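Local coordinates for protein COG0778: Nitroreductase (Streptococcus pneumoniae, PDB 2B67) that binds flavin mononucleotide and, as a nitroreductase family member, probably uses it to oxidise a reduced nicotinamide cofactor and pass the electrons to an acceptor, at residues I33-A39 with V138-L142; S128-A132 with F174-L178; V24-V29 with V51-E55; H18-V24 with T181-E187. All coordinates share one frame; numbering follows the deposited sequence.

Contact 1: I33-A39 with V138-L142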
loop_
_atom_site.group_PDB
_atom_site.type_symbol
_atom_site.label_atom_id
_atom_site.label_comp_id
_atom_site.label_asym_id
_atom_site.label_seq_id
_atom_site.Cartn_x
_atom_site.Cartn_y
_atom_site.Cartn_z
ATOM N N ILE A 33 10.466 0.395 -11.024
ATOM C CA ILE A 33 10.828 0.013 -9.677
ATOM C C ILE A 33 11.545 1.164 -9.001
ATOM O O ILE A 33 11.324 1.420 -7.817
ATOM C CB ILE A 33 11.614 -1.334 -9.621
ATOM C CG1 ILE A 33 10.715 -2.501 -10.063
ATOM C CG2 ILE A 33 12.201 -1.580 -8.211
ATOM C CD1 ILE A 33 11.472 -3.832 -10.190
ATOM N N GLU A 34 12.368 1.887 -9.757
ATOM C CA GLU A 34 13.020 3.066 -9.206
ATOM C C GLU A 34 12.027 4.180 -8.851
ATOM O O GLU A 34 12.171 4.855 -7.807
ATOM C CB GLU A 34 14.148 3.565 -10.107
ATOM C CG GLU A 34 14.999 4.652 -9.455
ATOM C CD GLU A 34 16.132 5.112 -10.348
ATOM O OE1 GLU A 34 15.918 5.226 -11.577
ATOM O OE2 GLU A 34 17.243 5.340 -9.833
ATOM N N ILE A 35 11.009 4.380 -9.678
ATOM C CA ILE A 35 9.938 5.329 -9.276
ATOM C C ILE A 35 9.144 4.817 -8.045
ATOM O O ILE A 35 8.863 5.587 -7.120
ATOM C CB ILE A 35 8.961 5.671 -10.463
ATOM C CG1 ILE A 35 9.695 6.465 -11.557
ATOM C CG2 ILE A 35 7.776 6.512 -9.992
ATOM C CD1 ILE A 35 8.875 6.567 -12.858
ATOM N N ALA A 36 8.797 3.524 -8.044
ATOM C CA ALA A 36 7.960 2.937 -7.013
ATOM C C ALA A 36 8.589 3.092 -5.615
ATOM O O ALA A 36 7.889 3.414 -4.662
ATOM C CB ALA A 36 7.682 1.438 -7.301
ATOM N N THR A 37 9.893 2.854 -5.501
ATOM C CA THR A 37 10.594 2.993 -4.189
ATOM C C THR A 37 10.748 4.441 -3.647
ATOM O O THR A 37 11.173 4.638 -2.508
ATOM C CB THR A 37 11.952 2.292 -4.189
ATOM O OG1 THR A 37 12.754 2.768 -5.265
ATOM C CG2 THR A 37 11.762 0.840 -4.388
ATOM N N LEU A 38 10.378 5.436 -4.449
ATOM C CA LEU A 38 10.185 6.802 -3.917
ATOM C C LEU A 38 9.057 6.827 -2.895
ATOM O O LEU A 38 8.990 7.765 -2.099
ATOM C CB LEU A 38 9.886 7.812 -5.033
ATOM C CG LEU A 38 10.984 7.967 -6.086
ATOM C CD1 LEU A 38 10.495 8.865 -7.227
ATOM C CD2 LEU A 38 12.264 8.557 -5.474
ATOM N N ALA A 39 8.220 5.778 -2.889
ATOM C CA ALA A 39 7.162 5.576 -1.866
ATOM C C ALA A 39 7.635 5.837 -0.445
ATOM O O ALA A 39 8.747 5.431 -0.107
ATOM C CB ALA A 39 6.683 4.150 -1.899
ATOM N N VAL A 138 4.286 0.299 -1.443
ATOM C CA VAL A 138 5.141 0.269 -2.606
ATOM C C VAL A 138 4.466 -0.495 -3.770
ATOM O O VAL A 138 4.713 -0.162 -4.923
ATOM C CB VAL A 138 6.616 -0.250 -2.301
ATOM C CG1 VAL A 138 6.661 -1.766 -2.122
ATOM C CG2 VAL A 138 7.621 0.203 -3.399
ATOM N N ALA A 139 3.667 -1.535 -3.478
ATOM C CA ALA A 139 3.057 -2.277 -4.550
ATOM C C ALA A 139 2.173 -1.356 -5.400
ATOM O O ALA A 139 2.210 -1.418 -6.618
ATOM C CB ALA A 139 2.255 -3.429 -4.018
HETATM N N MSE A 140 1.373 -0.521 -4.737
HETATM C CA MSE A 140 0.547 0.519 -5.393
HETATM C C MSE A 140 1.358 1.483 -6.298
HETATM O O MSE A 140 0.982 1.744 -7.451
HETATM C CB MSE A 140 -0.195 1.344 -4.344
HETATM C CG MSE A 140 -1.110 2.441 -4.931
HETATM SE SE MSE A 140 -2.791 1.617 -5.520
HETATM C CE MSE A 140 -2.503 1.405 -7.430
ATOM N N ASN A 141 2.474 1.968 -5.771
ATOM C CA ASN A 141 3.318 2.931 -6.498
ATOM C C ASN A 141 3.892 2.237 -7.753
ATOM O O ASN A 141 3.925 2.824 -8.839
ATOM C CB ASN A 141 4.431 3.477 -5.579
ATOM C CG ASN A 141 4.755 4.957 -5.849
ATOM O OD1 ASN A 141 3.932 5.703 -6.379
ATOM N ND2 ASN A 141 5.948 5.381 -5.468
ATOM N N LEU A 142 4.252 0.961 -7.590
ATOM C CA LEU A 142 4.806 0.136 -8.690
ATOM C C LEU A 142 3.816 -0.092 -9.839
ATOM O O LEU A 142 4.172 0.075 -11.013
ATOM C CB LEU A 142 5.271 -1.217 -8.159
ATOM C CG LEU A 142 5.713 -2.243 -9.216
ATOM C CD1 LEU A 142 6.868 -1.663 -10.051
ATOM C CD2 LEU A 142 6.095 -3.585 -8.547
#

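Contact 2: S128-A132 with F174-L178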
loop_
_atom_site.group_PDB
_atom_site.type_symbol
_atom_site.label_atom_id
_atom_site.label_comp_id
_atom_site.label_asym_id
_atom_site.label_seq_id
_atom_site.Cartn_x
_atom_site.Cartn_y
_atom_site.Cartn_z
ATOM N N SER A 128 4.459 -8.372 11.538
ATOM C CA SER A 128 3.818 -8.928 10.362
ATOM C C SER A 128 2.928 -7.882 9.629
ATOM O O SER A 128 2.907 -7.840 8.386
ATOM C CB SER A 128 2.982 -10.174 10.730
ATOM O OG SER A 128 2.538 -10.823 9.547
ATOM N N ASP A 129 2.179 -7.100 10.403
ATOM C CA ASP A 129 1.354 -5.976 9.908
ATOM C C ASP A 129 2.175 -4.869 9.287
ATOM O O ASP A 129 1.777 -4.272 8.265
ATOM C CB ASP A 129 0.473 -5.373 11.026
ATOM C CG ASP A 129 -0.698 -6.309 11.454
ATOM O OD1 ASP A 129 -0.880 -7.394 10.864
ATOM O OD2 ASP A 129 -1.435 -5.954 12.404
ATOM N N TYR A 130 3.312 -4.583 9.917
ATOM C CA TYR A 130 4.235 -3.517 9.470
ATOM C C TYR A 130 4.764 -3.862 8.069
ATOM O O TYR A 130 4.716 -3.053 7.143
ATOM C CB TYR A 130 5.364 -3.410 10.492
ATOM C CG TYR A 130 6.398 -2.349 10.300
ATOM C CD1 TYR A 130 6.348 -1.158 11.036
ATOM C CD2 TYR A 130 7.468 -2.551 9.439
ATOM C CE1 TYR A 130 7.362 -0.168 10.898
ATOM C CE2 TYR A 130 8.470 -1.571 9.267
ATOM C CZ TYR A 130 8.439 -0.403 10.023
ATOM O OH TYR A 130 9.459 0.556 9.828
ATOM N N LEU A 131 5.215 -5.092 7.907
ATOM C CA LEU A 131 5.754 -5.528 6.620
ATOM C C LEU A 131 4.646 -5.529 5.551
ATOM O O LEU A 131 4.843 -5.082 4.417
ATOM C CB LEU A 131 6.376 -6.906 6.774
ATOM C CG LEU A 131 7.625 -7.041 7.679
ATOM C CD1 LEU A 131 8.083 -8.508 7.679
ATOM C CD2 LEU A 131 8.792 -6.153 7.274
ATOM N N ALA A 132 3.460 -6.020 5.928
ATOM C CA ALA A 132 2.363 -6.121 4.978
ATOM C C ALA A 132 1.924 -4.716 4.521
ATOM O O ALA A 132 1.656 -4.477 3.326
ATOM C CB ALA A 132 1.180 -6.918 5.571
ATOM N N PHE A 174 13.815 -12.953 3.868
ATOM C CA PHE A 174 12.810 -12.258 3.052
ATOM C C PHE A 174 11.556 -13.111 2.861
ATOM O O PHE A 174 11.650 -14.263 2.407
ATOM C CB PHE A 174 13.447 -11.862 1.713
ATOM C CG PHE A 174 14.528 -10.862 1.892
ATOM C CD1 PHE A 174 15.861 -11.279 2.070
ATOM C CD2 PHE A 174 14.215 -9.492 1.991
ATOM C CE1 PHE A 174 16.895 -10.303 2.323
ATOM C CE2 PHE A 174 15.222 -8.531 2.231
ATOM C CZ PHE A 174 16.561 -8.930 2.414
ATOM N N ARG A 175 10.387 -12.577 3.229
ATOM C CA ARG A 175 9.146 -13.321 3.002
ATOM C C ARG A 175 8.372 -12.758 1.809
ATOM O O ARG A 175 8.340 -11.527 1.594
ATOM C CB ARG A 175 8.258 -13.359 4.243
ATOM C CG ARG A 175 7.710 -12.015 4.611
ATOM C CD ARG A 175 6.593 -12.142 5.639
ATOM N NE ARG A 175 5.743 -10.949 5.676
ATOM C CZ ARG A 175 4.849 -10.698 6.640
ATOM N NH1 ARG A 175 4.113 -9.589 6.606
ATOM N NH2 ARG A 175 4.734 -11.533 7.680
ATOM N N PRO A 176 7.789 -13.653 1.005
ATOM C CA PRO A 176 7.058 -13.183 -0.156
ATOM C C PRO A 176 5.746 -12.537 0.278
ATOM O O PRO A 176 5.043 -13.056 1.155
ATOM C CB PRO A 176 6.844 -14.459 -0.997
ATOM C CG PRO A 176 6.985 -15.603 -0.030
ATOM C CD PRO A 176 7.864 -15.129 1.092
ATOM N N GLU A 177 5.450 -11.377 -0.278
ATOM C CA GLU A 177 4.167 -10.728 0.030
ATOM C C GLU A 177 3.128 -10.869 -1.083
ATOM O O GLU A 177 1.942 -11.107 -0.811
ATOM C CB GLU A 177 4.388 -9.239 0.341
ATOM C CG GLU A 177 5.270 -8.999 1.594
ATOM C CD GLU A 177 4.536 -9.190 2.918
ATOM O OE1 GLU A 177 3.330 -9.521 2.942
ATOM O OE2 GLU A 177 5.182 -9.022 3.956
ATOM N N LEU A 178 3.585 -10.711 -2.327
ATOM C CA LEU A 178 2.718 -10.532 -3.521
ATOM C C LEU A 178 3.495 -10.945 -4.757
ATOM O O LEU A 178 4.722 -10.752 -4.817
ATOM C CB LEU A 178 2.402 -9.020 -3.730
ATOM C CG LEU A 178 1.455 -8.238 -2.824
ATOM C CD1 LEU A 178 1.388 -6.753 -3.235
ATOM C CD2 LEU A 178 0.037 -8.867 -2.798
#

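Contact 3: V24-V29 with V51-E55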
loop_
_atom_site.group_PDB
_atom_site.type_symbol
_atom_site.label_atom_id
_atom_site.label_comp_id
_atom_site.label_asym_id
_atom_site.label_seq_id
_atom_site.Cartn_x
_atom_site.Cartn_y
_atom_site.Cartn_z
ATOM N N VAL A 24 8.702 -7.151 -22.722
ATOM C CA VAL A 24 8.769 -6.109 -21.718
ATOM C C VAL A 24 10.235 -5.786 -21.480
ATOM O O VAL A 24 10.969 -6.627 -20.992
ATOM C CB VAL A 24 8.077 -6.518 -20.372
ATOM C CG1 VAL A 24 8.367 -5.450 -19.280
ATOM C CG2 VAL A 24 6.581 -6.712 -20.575
ATOM N N ASP A 25 10.632 -4.562 -21.825
ATOM C CA ASP A 25 12.022 -4.075 -21.785
ATOM C C ASP A 25 12.481 -3.982 -20.321
ATOM O O ASP A 25 11.845 -3.278 -19.546
ATOM C CB ASP A 25 12.029 -2.674 -22.427
ATOM C CG ASP A 25 13.430 -2.144 -22.753
ATOM O OD1 ASP A 25 14.449 -2.569 -22.183
ATOM O OD2 ASP A 25 13.492 -1.233 -23.606
ATOM N N PRO A 26 13.546 -4.737 -19.933
ATOM C CA PRO A 26 14.104 -4.602 -18.573
ATOM C C PRO A 26 14.487 -3.190 -18.160
ATOM O O PRO A 26 14.467 -2.908 -16.976
ATOM C CB PRO A 26 15.325 -5.532 -18.567
ATOM C CG PRO A 26 15.575 -5.881 -20.028
ATOM C CD PRO A 26 14.250 -5.769 -20.715
ATOM N N LYS A 27 14.794 -2.298 -19.107
ATOM C CA LYS A 27 14.995 -0.873 -18.766
ATOM C C LYS A 27 13.712 -0.236 -18.184
ATOM O O LYS A 27 13.784 0.538 -17.232
ATOM C CB LYS A 27 15.517 -0.036 -19.951
ATOM C CG LYS A 27 16.724 -0.642 -20.702
ATOM C CD LYS A 27 18.007 -0.777 -19.850
ATOM C CE LYS A 27 19.146 0.159 -20.329
ATOM N NZ LYS A 27 20.152 -0.519 -21.216
ATOM N N ASP A 28 12.549 -0.555 -18.766
ATOM C CA ASP A 28 11.271 -0.080 -18.228
ATOM C C ASP A 28 10.934 -0.654 -16.852
ATOM O O ASP A 28 10.407 0.057 -16.016
ATOM C CB ASP A 28 10.109 -0.338 -19.196
ATOM C CG ASP A 28 10.236 0.456 -20.500
ATOM O OD1 ASP A 28 10.916 1.515 -20.492
ATOM O OD2 ASP A 28 9.678 -0.000 -21.528
ATOM N N VAL A 29 11.208 -1.945 -16.636
ATOM C CA VAL A 29 10.957 -2.558 -15.337
ATOM C C VAL A 29 11.797 -1.906 -14.248
ATOM O O VAL A 29 11.266 -1.516 -13.216
ATOM C CB VAL A 29 11.142 -4.084 -15.341
ATOM C CG1 VAL A 29 10.966 -4.649 -13.931
ATOM C CG2 VAL A 29 10.110 -4.701 -16.270
ATOM N N VAL A 51 12.022 -9.049 -6.764
ATOM C CA VAL A 51 12.629 -10.133 -7.512
ATOM C C VAL A 51 11.990 -10.181 -8.906
ATOM O O VAL A 51 10.833 -10.587 -9.049
ATOM C CB VAL A 51 12.537 -11.486 -6.751
ATOM C CG1 VAL A 51 13.222 -12.569 -7.560
ATOM C CG2 VAL A 51 13.216 -11.372 -5.356
ATOM N N VAL A 52 12.741 -9.717 -9.914
ATOM C CA VAL A 52 12.261 -9.686 -11.288
ATOM C C VAL A 52 12.457 -11.044 -11.979
ATOM O O VAL A 52 13.586 -11.457 -12.289
ATOM C CB VAL A 52 12.915 -8.532 -12.078
ATOM C CG1 VAL A 52 12.442 -8.507 -13.493
ATOM C CG2 VAL A 52 12.622 -7.195 -11.382
ATOM N N VAL A 53 11.360 -11.730 -12.218
ATOM C CA VAL A 53 11.435 -13.095 -12.720
ATOM C C VAL A 53 11.225 -13.116 -14.225
ATOM O O VAL A 53 10.134 -12.774 -14.717
ATOM C CB VAL A 53 10.439 -14.012 -11.999
ATOM C CG1 VAL A 53 10.554 -15.465 -12.494
ATOM C CG2 VAL A 53 10.693 -13.917 -10.460
ATOM N N ARG A 54 12.284 -13.521 -14.931
ATOM C CA ARG A 54 12.284 -13.645 -16.385
ATOM C C ARG A 54 12.692 -15.056 -16.792
ATOM O O ARG A 54 12.391 -15.487 -17.892
ATOM C CB ARG A 54 13.257 -12.640 -17.041
ATOM C CG ARG A 54 12.709 -11.251 -17.128
ATOM C CD ARG A 54 13.694 -10.266 -17.840
ATOM N NE ARG A 54 13.191 -8.887 -17.738
ATOM C CZ ARG A 54 12.310 -8.314 -18.575
ATOM N NH1 ARG A 54 11.941 -7.067 -18.339
ATOM N NH2 ARG A 54 11.792 -8.963 -19.630
ATOM N N GLU A 55 13.399 -15.749 -15.911
ATOM C CA GLU A 55 13.856 -17.091 -16.191
ATOM C C GLU A 55 13.064 -18.187 -15.493
ATOM O O GLU A 55 12.832 -19.217 -16.112
ATOM C CB GLU A 55 15.354 -17.254 -15.903
ATOM C CG GLU A 55 16.172 -17.373 -17.172
ATOM C CD GLU A 55 16.775 -16.057 -17.593
ATOM O OE1 GLU A 55 16.223 -15.409 -18.523
ATOM O OE2 GLU A 55 17.806 -15.671 -16.973
HETATM O O HOH W 1 9.869 -9.710 -22.262
#

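Contact 4: H18-V24 with T181-E187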
loop_
_atom_site.group_PDB
_atom_site.type_symbol
_atom_site.label_atom_id
_atom_site.label_comp_id
_atom_site.label_asym_id
_atom_site.label_seq_id
_atom_site.Cartn_x
_atom_site.Cartn_y
_atom_site.Cartn_z
ATOM N N HIS A 18 -4.748 -11.201 -19.104
ATOM C CA HIS A 18 -4.327 -11.812 -20.361
ATOM C C HIS A 18 -3.419 -10.834 -21.060
ATOM O O HIS A 18 -3.748 -9.653 -21.196
ATOM C CB HIS A 18 -5.534 -12.211 -21.228
ATOM C CG HIS A 18 -6.445 -13.209 -20.569
ATOM N ND1 HIS A 18 -7.662 -12.858 -20.019
ATOM C CD2 HIS A 18 -6.291 -14.536 -20.331
ATOM C CE1 HIS A 18 -8.228 -13.929 -19.488
ATOM N NE2 HIS A 18 -7.420 -14.961 -19.667
ATOM N N PHE A 19 -2.264 -11.335 -21.480
ATOM C CA PHE A 19 -1.176 -10.519 -21.986
ATOM C C PHE A 19 -0.888 -10.868 -23.461
ATOM O O PHE A 19 -1.041 -12.010 -23.874
ATOM C CB PHE A 19 0.083 -10.779 -21.168
ATOM C CG PHE A 19 -0.073 -10.481 -19.688
ATOM C CD1 PHE A 19 -0.319 -11.513 -18.768
ATOM C CD2 PHE A 19 0.015 -9.185 -19.226
ATOM C CE1 PHE A 19 -0.476 -11.230 -17.362
ATOM C CE2 PHE A 19 -0.144 -8.881 -17.821
ATOM C CZ PHE A 19 -0.360 -9.926 -16.906
ATOM N N THR A 20 -0.445 -9.872 -24.216
ATOM C CA THR A 20 0.035 -10.076 -25.569
ATOM C C THR A 20 1.442 -10.659 -25.463
ATOM O O THR A 20 1.964 -10.846 -24.350
ATOM C CB THR A 20 0.062 -8.746 -26.360
ATOM O OG1 THR A 20 1.152 -7.938 -25.906
ATOM C CG2 THR A 20 -1.250 -7.987 -26.192
ATOM N N ASP A 21 2.041 -10.936 -26.616
ATOM C CA ASP A 21 3.409 -11.442 -26.696
ATOM C C ASP A 21 4.468 -10.347 -26.810
ATOM O O ASP A 21 5.654 -10.656 -26.962
ATOM C CB ASP A 21 3.521 -12.419 -27.881
ATOM C CG ASP A 21 2.507 -13.531 -27.786
ATOM O OD1 ASP A 21 2.604 -14.314 -26.817
ATOM O OD2 ASP A 21 1.580 -13.591 -28.647
ATOM N N LYS A 22 4.057 -9.078 -26.738
ATOM C CA LYS A 22 5.014 -7.976 -26.755
ATOM C C LYS A 22 5.997 -8.096 -25.586
ATOM O O LYS A 22 5.603 -8.349 -24.432
ATOM C CB LYS A 22 4.304 -6.594 -26.705
ATOM C CG LYS A 22 5.298 -5.403 -26.766
ATOM C CD LYS A 22 4.604 -4.050 -26.798
ATOM C CE LYS A 22 5.606 -2.923 -26.733
ATOM N NZ LYS A 22 4.902 -1.601 -26.610
ATOM N N LEU A 23 7.272 -7.875 -25.911
ATOM C CA LEU A 23 8.352 -8.037 -24.992
ATOM C C LEU A 23 8.343 -6.872 -23.975
ATOM O O LEU A 23 7.973 -5.751 -24.313
ATOM C CB LEU A 23 9.673 -8.095 -25.783
ATOM C CG LEU A 23 9.908 -9.240 -26.795
ATOM C CD1 LEU A 23 11.273 -9.094 -27.426
ATOM C CD2 LEU A 23 9.799 -10.600 -26.084
ATOM N N VAL A 24 8.702 -7.151 -22.722
ATOM C CA VAL A 24 8.769 -6.109 -21.718
ATOM C C VAL A 24 10.235 -5.786 -21.480
ATOM O O VAL A 24 10.969 -6.627 -20.992
ATOM C CB VAL A 24 8.077 -6.518 -20.372
ATOM C CG1 VAL A 24 8.367 -5.450 -19.280
ATOM C CG2 VAL A 24 6.581 -6.712 -20.575
ATOM N N THR A 181 2.245 -9.662 -11.788
ATOM C CA THR A 181 2.501 -9.993 -13.186
ATOM C C THR A 181 2.634 -8.728 -14.009
ATOM O O THR A 181 1.972 -7.731 -13.739
ATOM C CB THR A 181 1.401 -10.858 -13.777
ATOM O OG1 THR A 181 0.129 -10.228 -13.546
ATOM C CG2 THR A 181 1.454 -12.298 -13.123
ATOM N N VAL A 182 3.495 -8.776 -15.019
ATOM C CA VAL A 182 3.793 -7.574 -15.808
ATOM C C VAL A 182 3.745 -7.898 -17.284
ATOM O O VAL A 182 4.340 -8.883 -17.731
ATOM C CB VAL A 182 5.146 -6.954 -15.422
ATOM C CG1 VAL A 182 5.327 -5.622 -16.160
ATOM C CG2 VAL A 182 5.182 -6.694 -13.883
ATOM N N GLY A 183 2.987 -7.109 -18.028
ATOM C CA GLY A 183 2.892 -7.323 -19.456
ATOM C C GLY A 183 1.919 -6.389 -20.105
ATOM O O GLY A 183 1.180 -5.653 -19.443
ATOM N N TYR A 184 1.898 -6.430 -21.430
ATOM C CA TYR A 184 0.933 -5.655 -22.185
ATOM C C TYR A 184 -0.350 -6.440 -22.309
ATOM O O TYR A 184 -0.320 -7.667 -22.451
ATOM C CB TYR A 184 1.529 -5.320 -23.545
ATOM C CG TYR A 184 2.724 -4.423 -23.415
ATOM C CD1 TYR A 184 4.013 -4.953 -23.346
ATOM C CD2 TYR A 184 2.567 -3.036 -23.330
ATOM C CE1 TYR A 184 5.128 -4.109 -23.241
ATOM C CE2 TYR A 184 3.668 -2.198 -23.219
ATOM C CZ TYR A 184 4.942 -2.737 -23.172
ATOM O OH TYR A 184 6.041 -1.905 -23.046
ATOM N N THR A 185 -1.473 -5.734 -22.266
ATOM C CA THR A 185 -2.804 -6.336 -22.154
ATOM C C THR A 185 -3.448 -6.678 -23.493
ATOM O O THR A 185 -3.510 -5.837 -24.389
ATOM C CB THR A 185 -3.759 -5.367 -21.499
ATOM O OG1 THR A 185 -3.133 -4.790 -20.346
ATOM C CG2 THR A 185 -5.083 -6.072 -21.143
ATOM N N ASP A 186 -3.986 -7.898 -23.576
ATOM C CA ASP A 186 -4.620 -8.401 -24.785
ATOM C C ASP A 186 -6.159 -8.269 -24.768
ATOM O O ASP A 186 -6.860 -8.897 -25.585
ATOM C CB ASP A 186 -4.191 -9.852 -25.050
ATOM C CG ASP A 186 -4.364 -10.263 -26.526
ATOM O OD1 ASP A 186 -4.025 -9.457 -27.447
ATOM O OD2 ASP A 186 -4.849 -11.394 -26.768
ATOM N N GLU A 187 -6.689 -7.452 -23.860
ATOM C CA GLU A 187 -8.127 -7.191 -23.836
ATOM C C GLU A 187 -8.492 -5.853 -23.226
ATOM O O GLU A 187 -7.898 -5.423 -22.237
ATOM C CB GLU A 187 -8.911 -8.332 -23.153
ATOM C CG GLU A 187 -8.193 -9.002 -21.987
ATOM C CD GLU A 187 -9.102 -9.867 -21.117
ATOM O OE1 GLU A 187 -9.913 -10.663 -21.650
ATOM O OE2 GLU A 187 -8.983 -9.759 -19.884
HETATM O O HOH W 2 -6.617 -8.875 -19.346
HETATM O O HOH W 3 -3.548 -13.314 -24.490
HETATM O O HOH W 4 3.329 -8.498 -22.886
#

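Contact 1: I33-A39 with V138-L142
Two helices of the alpha-beta sandwich meet here, 26-36 near its C-terminal end and the long helix 124-148, and Ala36 rests on the turn that carries Asn141 and Leu142. Ala36 CB lies 3.4 Å from Leu142 CA, an approach to the backbone that suits a small residue such as alanine. A type I beta turn follows from Ala36 to Ala39, and its closing bond, Ala39 N to Ala36 O at 3.0 Å, leaves the same carbonyl oxygen able to take a second donor. Asn141 supplies it: ND2 reaches Ala36 O at 2.9 Å with an almost straight N-H...O angle of 166°. The donor stands above the carbonyl plane, on the same face as Ala39 N, while the oxygen lies close to the amide plane of Asn141. In this dimeric flavoprotein fold the turn borders the subunit interface, and Asn141 ND2 also bonds to Asn10 OD1 of the second subunit, so one amide nitrogen serves both chains. CG2 of Val138, the branch anti to its backbone N, lies 3.5 Å from Ala36 O. Farther along, Ile33 and Leu142 run side by side, with Ile33 CG1 3.9 Å from Leu142 CD1; these branched chains continue onto Val52 and Ile180 of the sheet, respectively.

Contact 2: S128-A132 with F174-L178
Arg175 reaches from strand 174-183 to helix 124-148 and takes hold of Ser128 end-on with two nitrogens. NH1 donates to the backbone oxygen, Ser128 O, at 2.8 Å, lying in the carbonyl plane on a lone pair; that oxygen also keeps its helical bond from Ala132 N. NH2 meets the hydroxyl, Ser128 OG, at 3.0 Å and almost straight (169°). The hydroxyl is also hydrogen-bonded to Asp129 OD1 of the second subunit. On the strand side, Glu177 forms a salt bridge with the arginine and probably offsets its charge: a single oxygen, OE2, accepts from both NE (2.6 Å) and NH1 (2.9 Å), the latter on its syn lone pair. Thr83 OG1 is a further partner of Glu177 OE2. The carboxylate swings back to Arg175 through a bend at chi2 (-78°), whereas the arginine is extended from CG to NE, long enough to span from strand to helix. Leu131 lays CD1 over one guanidinium face, toward its rim and 3.9 Å from Arg175 NE. Glu177 and Leu178 both face Leu81 of the neighbouring strand, forming a classic beta bulge, and the whole is a buried helix-on-sheet junction of the nitroreductase sandwich beside its dimer interface.

Contact 3: V24-V29 with V51-E55
Val24 O is gripped end-on by both terminal nitrogens of Arg54, NH2 at 2.8 Å and NH1 at 2.9 Å. The two bonds differ in direction: NH2 lies in the carbonyl plane, whereas NH1 stands well above it. Both are bent, as expected when two donors of one guanidinium converge on a single oxygen, which is itself tilted from the guanidinium plane. A water accepts from Val24 N and, weakly, from Arg54 NH2, joining the other end of the same residue to the arginine. Val24 leads directly into helix 26-36, whose N-cap is Asp25: its OD1 accepts from Lys27 N at 3.1 Å. Pro26 suits the first turn, where a backbone N-H is not needed for helical bonding; the proline and arginine side chains cross at about a right angle, with Pro26 CD over one guanidinium face, 3.6 Å from Arg54 NH1. Arg54 follows strand 48-53, the outermost of the sheet within this chain, and, extended from CG to NE, bridges from sheet to helix start. Valines make the apolar part: Val29 CG1 meets Val52 CG2 tip to tip at 4.0 Å, while Val29 CG2 touches Arg54 NH1 at 3.6 Å. Val51 and Val52 pair in parallel with a strand of the second subunit, which carries the sheet across the interface.

Contact 4: H18-V24 with T181-E187
Phe19 puts its ring against the end of strand 174-183, with CD2 3.4 Å from Gly183 CA. Glycine, with no side chain, lets the phenyl ring approach the backbone this closely. The far end of the ring, at its edge, meets Thr181 OG1, 3.4 Å from Phe19 CZ. Lys22 lies across one face of Tyr184. Its CD is centred over the ring in a CH-pi contact, and NZ, 4.0 Å from the ring centroid, adds a cation-pi interaction; CG anti to the backbone N (chi1 -178°) and a fully extended chain carry the lysine obliquely over the ring face. Val24 CG2 touches the same tyrosine at CE1, 4.0 Å away. At the other end, His18 ND1 makes a long, weak bond to Glu187 OE2, the carboxylate oxygen at the imidazole edge and the two planes 80° apart, while a water linking His18 N to Glu187 OE2 reinforces the pair. Backbone bonds hold these side chains in position: Thr20 N donates to Tyr184 O at 2.8 Å and Asp186 N to His18 O at 3.0 Å. Thr20 OG1 accepts from Lys22 N, an ST turn that shapes the loop, and a second water joins Thr20 O and Lys22 O to Tyr184 N. The two backbone bonds make a single beta bridge, Phe19 with Thr185, by which the loop between helices 5-12 and 26-36 pairs with the chain leaving the central sheet.

In the fold
Contacts 1 and 3 share helix 26-36 and touch where Ile33 CD1 lies 3.7 Å from Val52 CG2; contacts 1 and 2 share helix 124-148 and meet at Ala139 CB and Leu178 CD1, 3.5 Å apart. Strand 174-183 carries both contact 2 and contact 4, whose centres are about 27 Å apart, while contact 4 joins contact 3 through Val24. Contacts 1, 2 and 3 all reach the second subunit, but contact 4 does not. Two flavin pockets involve this chain. A bound flavin mononucleotide, not necessarily the same one each time, lies about 7 Å from the side chain of Leu38 (contact 1), about 8 Å from that of Thr181 (contact 4) and about 9 Å from that of Glu177 (contact 2).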